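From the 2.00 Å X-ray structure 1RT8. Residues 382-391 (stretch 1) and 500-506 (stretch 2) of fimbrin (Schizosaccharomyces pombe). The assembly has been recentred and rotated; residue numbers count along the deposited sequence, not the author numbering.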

# COMPACT_ATOMS: atom_id res chain seq x y z
N THR A 382 -13.91 -18.62 1.43
CA THR A 382 -12.97 -17.81 2.20
C THR A 382 -13.35 -16.34 2.00
O THR A 382 -13.34 -15.55 2.94
CB THR A 382 -11.51 -18.04 1.77
OG1 THR A 382 -11.13 -19.40 2.03
CG2 THR A 382 -10.57 -17.12 2.54
N LEU A 383 -13.70 -15.98 0.76
CA LEU A 383 -14.11 -14.61 0.46
C LEU A 383 -15.43 -14.30 1.17
O LEU A 383 -15.63 -13.20 1.66
CB LEU A 383 -14.30 -14.43 -1.04
CG LEU A 383 -13.07 -14.35 -1.95
CD1 LEU A 383 -13.52 -14.52 -3.39
CD2 LEU A 383 -12.37 -13.00 -1.76
N ALA A 384 -16.33 -15.28 1.20
CA ALA A 384 -17.62 -15.09 1.84
C ALA A 384 -17.48 -14.82 3.34
O ALA A 384 -18.16 -13.96 3.90
CB ALA A 384 -18.51 -16.31 1.60
N LEU A 385 -16.59 -15.57 4.00
CA LEU A 385 -16.40 -15.37 5.44
C LEU A 385 -15.76 -14.01 5.73
O LEU A 385 -16.21 -13.30 6.62
CB LEU A 385 -15.53 -16.49 6.03
CG LEU A 385 -15.03 -16.29 7.47
CD1 LEU A 385 -16.21 -16.13 8.41
CD2 LEU A 385 -14.18 -17.50 7.88
N VAL A 386 -14.72 -13.64 5.00
CA VAL A 386 -14.11 -12.35 5.26
C VAL A 386 -15.12 -11.24 4.96
O VAL A 386 -15.22 -10.27 5.71
CB VAL A 386 -12.82 -12.13 4.43
CG1 VAL A 386 -12.29 -10.72 4.65
CG2 VAL A 386 -11.77 -13.15 4.84
N TRP A 387 -15.89 -11.40 3.88
CA TRP A 387 -16.90 -10.40 3.54
C TRP A 387 -17.87 -10.20 4.69
O TRP A 387 -18.18 -9.07 5.05
CB TRP A 387 -17.68 -10.80 2.29
CG TRP A 387 -18.89 -9.94 2.07
CD1 TRP A 387 -20.19 -10.35 2.01
CD2 TRP A 387 -18.91 -8.51 1.90
NE1 TRP A 387 -21.02 -9.26 1.83
CE2 TRP A 387 -20.26 -8.12 1.75
CE3 TRP A 387 -17.92 -7.52 1.86
CZ2 TRP A 387 -20.65 -6.79 1.57
CZ3 TRP A 387 -18.30 -6.19 1.67
CH2 TRP A 387 -19.65 -5.84 1.53
N GLN A 388 -18.35 -11.29 5.28
CA GLN A 388 -19.28 -11.17 6.40
C GLN A 388 -18.63 -10.37 7.53
O GLN A 388 -19.30 -9.59 8.20
CB GLN A 388 -19.68 -12.55 6.92
CG GLN A 388 -20.62 -13.27 6.00
CD GLN A 388 -21.96 -12.58 5.89
OE1 GLN A 388 -22.52 -12.46 4.80
NE2 GLN A 388 -22.49 -12.13 7.03
N MET A 389 -17.34 -10.58 7.74
CA MET A 389 -16.62 -9.86 8.78
C MET A 389 -16.58 -8.37 8.43
O MET A 389 -16.85 -7.51 9.27
CB MET A 389 -15.19 -10.39 8.93
CG MET A 389 -14.47 -9.87 10.16
SD MET A 389 -12.73 -10.37 10.24
CE MET A 389 -12.82 -11.82 11.27
N MET A 390 -16.24 -8.05 7.18
CA MET A 390 -16.19 -6.66 6.75
C MET A 390 -17.59 -6.04 6.81
O MET A 390 -17.76 -4.92 7.28
CB MET A 390 -15.66 -6.55 5.32
CG MET A 390 -15.85 -5.15 4.70
SD MET A 390 -15.09 -4.96 3.04
CE MET A 390 -13.39 -4.73 3.47
N ARG A 391 -18.58 -6.78 6.33
CA ARG A 391 -19.95 -6.28 6.31
C ARG A 391 -20.53 -5.99 7.69
O ARG A 391 -21.18 -4.95 7.89
CB ARG A 391 -20.86 -7.28 5.58
CG ARG A 391 -22.30 -6.82 5.46
CD ARG A 391 -22.40 -5.54 4.62
NE ARG A 391 -23.78 -5.06 4.52
CZ ARG A 391 -24.42 -4.38 5.47
NH1 ARG A 391 -23.81 -4.09 6.62
NH2 ARG A 391 -25.67 -3.97 5.27
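Stretch 2, residues 500-506: PRLVLHF

Residues 500-506 form a helix that continues later in the chain and runs in nearly the same direction as the helix of residues 382-391. The two N-to-C directions differ by 20°, and the axes come no closer than 11.5 Å. At this spacing the backbones stay well apart, and side chains, above all those of Trp 387 and Arg 501, fill the gap. The register is set by two pairs one helical turn apart: the CA atoms of Trp 387 and Arg 501 are 7.9 Å apart, and those of Arg 391 and His 505 are 7.8 Å apart. Together the two stretches bury 394 Å² of surface.

Pro 500 makes no contact with the first helix; its carbonyl O accepts the hydrogen bond from Leu 504 N (3.0 Å) within its own helix. Arg 501 follows with the most extensive contact of the segment. Its CA-to-CB bond points toward the first helix, and with chi1 in m and chi2 and chi3 in t the chain extends across the indole of Trp 387. The guanidinium lies flat on the ring system, with planes inclined by 13° and centres 4.4 Å apart. Arg 501 NE approaches Trp 387 CD1 at 3.6 Å, and Arg 501 CD sits above the five-membered ring, 3.8 Å from its centroid, in a CH-pi contact. The cation-pi geometry is off-centre because Arg 501 CZ lies beyond the middle of that ring. The tip continues toward the preceding turn, where Arg 501 NH1 is 4.1 Å from Leu 383 O and Arg 501 NH2 is 4.4 Å from Ala 384 CA; neither approach is a hydrogen bond. The far end of the indole meets the backbone of the same arginine, with Trp 387 CH2 3.5 Å from Arg 501 O.

Leu 502 and Val 503 make no contact with the first helix. The next turn brings Leu 504 back toward it. Leu 504 CD2 packs at the edge of the indole, 3.9 Å from Trp 387 CH2, and also lies 3.9 Å from Arg 391 CD; Leu 504 CD1 is as close to the same arginine, 3.9 Å from Arg 391 NE. The tryptophan is thus covered by arginine over one face and met by leucine near its plane.

His 505, whose CA-to-CB bond points sideways, receives the extended side chain of Met 390. Met 390 SD is 3.8 Å from His 505 CD2 and approaches the imidazole obliquely. Phe 506 lies out of reach. No hydrogen bond links the two stretches, so their association here rests on stacking and van der Waals packing.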

# COMPACT_ATOMS: atom_id res chain seq x y z
N PRO A 500 -20.44 -5.36 -6.80
CA PRO A 500 -21.37 -5.14 -5.68
C PRO A 500 -20.82 -5.02 -4.27
O PRO A 500 -21.13 -4.04 -3.59
CB PRO A 500 -22.38 -6.28 -5.83
CG PRO A 500 -21.64 -7.31 -6.62
CD PRO A 500 -20.90 -6.49 -7.63
N ARG A 501 -20.04 -5.98 -3.80
CA ARG A 501 -19.50 -5.90 -2.45
C ARG A 501 -18.52 -4.74 -2.31
O ARG A 501 -18.44 -4.11 -1.25
CB ARG A 501 -18.78 -7.19 -2.07
CG ARG A 501 -19.68 -8.40 -2.02
CD ARG A 501 -18.85 -9.61 -1.74
NE ARG A 501 -19.68 -10.77 -1.48
CZ ARG A 501 -19.21 -12.01 -1.42
NH1 ARG A 501 -17.92 -12.25 -1.59
NH2 ARG A 501 -20.04 -13.02 -1.15
N LEU A 502 -17.78 -4.46 -3.37
CA LEU A 502 -16.81 -3.39 -3.30
C LEU A 502 -17.51 -2.04 -3.38
O LEU A 502 -17.06 -1.07 -2.78
CB LEU A 502 -15.76 -3.56 -4.41
CG LEU A 502 -15.09 -4.95 -4.39
CD1 LEU A 502 -13.92 -5.01 -5.39
CD2 LEU A 502 -14.57 -5.25 -2.98
N VAL A 503 -18.62 -1.98 -4.11
CA VAL A 503 -19.36 -0.74 -4.19
C VAL A 503 -19.95 -0.46 -2.81
O VAL A 503 -19.93 0.67 -2.33
CB VAL A 503 -20.52 -0.80 -5.21
CG1 VAL A 503 -21.46 0.40 -5.02
CG2 VAL A 503 -19.97 -0.81 -6.65
N LEU A 504 -20.46 -1.49 -2.15
CA LEU A 504 -21.06 -1.31 -0.83
C LEU A 504 -20.02 -0.85 0.18
O LEU A 504 -20.30 0.01 1.02
CB LEU A 504 -21.77 -2.59 -0.37
CG LEU A 504 -22.64 -2.50 0.90
CD1 LEU A 504 -23.70 -3.60 0.93
CD2 LEU A 504 -21.75 -2.57 2.11
N HIS A 505 -18.80 -1.40 0.10
CA HIS A 505 -17.71 -1.00 1.00
C HIS A 505 -17.44 0.50 0.85
O HIS A 505 -17.26 1.21 1.83
CB HIS A 505 -16.44 -1.79 0.67
CG HIS A 505 -15.18 -1.22 1.26
ND1 HIS A 505 -14.26 -0.51 0.51
CD2 HIS A 505 -14.67 -1.27 2.51
CE1 HIS A 505 -13.25 -0.14 1.28
NE2 HIS A 505 -13.48 -0.60 2.50
N PHE A 506 -17.42 0.97 -0.39
CA PHE A 506 -17.18 2.38 -0.68
C PHE A 506 -18.28 3.26 -0.06
O PHE A 506 -17.99 4.23 0.64
CB PHE A 506 -17.15 2.58 -2.20
CG PHE A 506 -17.01 4.01 -2.63
CD1 PHE A 506 -15.78 4.65 -2.57
CD2 PHE A 506 -18.11 4.72 -3.09
CE1 PHE A 506 -15.65 5.98 -2.97
CE2 PHE A 506 -17.99 6.05 -3.49
CZ PHE A 506 -16.76 6.68 -3.43